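Local structure of DNA annealing helicase and endonuclease ZRANB3 (Homo sapiens, 5MKW) at residues A48-K53 with L95-H100. The protein anneals DNA as an ATP-dependent annealing helicase and cuts it as an endonuclease, maintaining genome stability at stalled or collapsed replication forks. Numbering follows the deposited sequence.
Sequences ATWTSK and LCTVCH. With ZN (zinc ion), chain C.
Residues 50-53 form a short 3-10 turn that faces the junction where strand 92-96 gives way to helix 97-118, and the closest pair of CA atoms is that of Lys53 and Val98, 6.6 Å apart. No hydrogen bond crosses the gap; Trp50 and Val98 carry most of the contact. Trp50 CG sits in the crowded position between the backbone N and the carbonyl carbon (chi1 60°), which sends the six-membered ring toward the start of the helix. Cys96 meets that ring over one face: its CB is 4.2 Å from the ring centroid and 27° off the normal, the geometry of a CH-pi contact, while SG approaches at a similar tilt, 4.6 Å from the same centroid, an oblique sulfur-aromatic contact. On the opposite face the Thr51 CG2 methyl lies 3.6 Å above the Trp50 ring plane, offset toward the rim, so the indole is held between the two. The Cys96 sulfur is also a zinc ligand. With Cys99, Cys20 and Cys23 it completes the four-cysteine zinc site of this HNH domain, so the indole packs directly against the metal's first shell. Cys96 is also the N-cap of helix 97-118, its SG accepting from Cys99 N at 3.4 Å along a nearly straight N-H direction (171°); the thiolate is thus gripped by both metal and amide, probably stabilising its negative charge. At the indole's edge, near the ring plane, stand Val98 CG2, 3.7 Å from Trp50 CE3, and Thr97 OG1, which is hydrogen-bonded to His70 O. Val98 CG2 also reaches the backbone, lying 3.4 Å from Trp50 O, and meets Lys53 CB, beyond which the extended lysine leads away. Trp50 also touches Ala27 and Leu30, linking its loop to helix 27-36.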
# COMPACT_ATOMS: atom_id res chain seq x y z
N ALA A 48 -1.05 -6.64 -16.41
CA ALA A 48 -2.36 -6.41 -17.01
C ALA A 48 -3.26 -5.54 -16.16
O ALA A 48 -4.35 -5.23 -16.60
CB ALA A 48 -3.06 -7.73 -17.29
N THR A 49 -2.82 -5.14 -14.97
CA THR A 49 -3.69 -4.37 -14.09
C THR A 49 -2.92 -3.30 -13.32
O THR A 49 -1.80 -2.98 -13.68
CB THR A 49 -4.54 -5.32 -13.22
OG1 THR A 49 -5.61 -4.60 -12.65
CG2 THR A 49 -3.76 -6.01 -12.16
N TRP A 50 -3.55 -2.70 -12.32
CA TRP A 50 -3.03 -1.52 -11.58
C TRP A 50 -1.67 -1.75 -10.96
O TRP A 50 -0.90 -0.80 -10.78
CB TRP A 50 -4.02 -1.11 -10.47
CG TRP A 50 -4.27 -2.21 -9.43
CD1 TRP A 50 -5.32 -3.09 -9.40
CD2 TRP A 50 -3.54 -2.45 -8.24
NE1 TRP A 50 -5.25 -3.89 -8.28
CE2 TRP A 50 -4.14 -3.52 -7.56
CE3 TRP A 50 -2.46 -1.82 -7.64
CZ2 TRP A 50 -3.69 -3.97 -6.33
CZ3 TRP A 50 -1.93 -2.35 -6.49
CH2 TRP A 50 -2.58 -3.38 -5.82
N THR A 51 -1.34 -3.00 -10.66
CA THR A 51 0.02 -3.35 -10.17
C THR A 51 1.18 -3.03 -11.18
O THR A 51 2.36 -2.91 -10.81
CB THR A 51 0.07 -4.87 -9.84
OG1 THR A 51 -0.63 -5.60 -10.86
CG2 THR A 51 -0.57 -5.14 -8.50
N SER A 52 0.83 -2.85 -12.45
CA SER A 52 1.84 -2.54 -13.47
C SER A 52 2.62 -1.27 -13.15
O SER A 52 3.75 -1.08 -13.65
CB SER A 52 1.20 -2.37 -14.83
OG SER A 52 0.41 -1.18 -14.87
N LYS A 53 2.07 -0.45 -12.27
CA LYS A 53 2.72 0.78 -11.88
C LYS A 53 3.67 0.66 -10.69
O LYS A 53 4.31 1.61 -10.34
CB LYS A 53 1.67 1.83 -11.57
CG LYS A 53 0.95 2.32 -12.81
CD LYS A 53 -0.04 3.42 -12.43
CE LYS A 53 -0.54 4.17 -13.65
NZ LYS A 53 -0.95 5.55 -13.28
N LEU A 95 -4.93 1.29 1.80
CA LEU A 95 -4.48 1.78 0.50
C LEU A 95 -3.87 0.62 -0.27
O LEU A 95 -3.09 -0.18 0.30
CB LEU A 95 -3.38 2.87 0.66
CG LEU A 95 -3.70 4.19 1.37
CD1 LEU A 95 -2.49 5.11 1.32
CD2 LEU A 95 -4.90 4.88 0.76
N CYS A 96 -4.13 0.54 -1.57
CA CYS A 96 -3.35 -0.33 -2.40
C CYS A 96 -1.89 0.19 -2.41
O CYS A 96 -1.59 1.35 -2.03
CB CYS A 96 -3.92 -0.38 -3.84
SG CYS A 96 -3.61 1.09 -4.82
N THR A 97 -0.97 -0.66 -2.84
CA THR A 97 0.44 -0.29 -2.77
C THR A 97 0.85 0.80 -3.76
O THR A 97 1.77 1.52 -3.50
CB THR A 97 1.34 -1.52 -2.86
OG1 THR A 97 0.82 -2.43 -3.85
CG2 THR A 97 1.38 -2.20 -1.47
N VAL A 98 0.11 0.97 -4.84
CA VAL A 98 0.37 2.03 -5.79
C VAL A 98 -0.04 3.38 -5.17
O VAL A 98 0.72 4.33 -5.15
CB VAL A 98 -0.35 1.78 -7.13
CG1 VAL A 98 -0.37 3.03 -8.00
CG2 VAL A 98 0.30 0.62 -7.89
N CYS A 99 -1.21 3.44 -4.58
CA CYS A 99 -1.58 4.66 -3.84
C CYS A 99 -0.66 4.94 -2.64
O CYS A 99 -0.38 6.08 -2.29
CB CYS A 99 -3.02 4.56 -3.35
SG CYS A 99 -4.25 4.62 -4.71
N HIS A 100 -0.27 3.90 -1.94
CA HIS A 100 0.58 4.06 -0.80
C HIS A 100 1.95 4.65 -1.22
O HIS A 100 2.49 5.51 -0.55
CB HIS A 100 0.80 2.76 -0.10
CG HIS A 100 1.64 2.87 1.11
ND1 HIS A 100 2.83 2.18 1.26
CD2 HIS A 100 1.43 3.51 2.28
CE1 HIS A 100 3.28 2.37 2.48
NE2 HIS A 100 2.52 3.27 3.07
ZN ZN C . -5.38 2.62 -4.59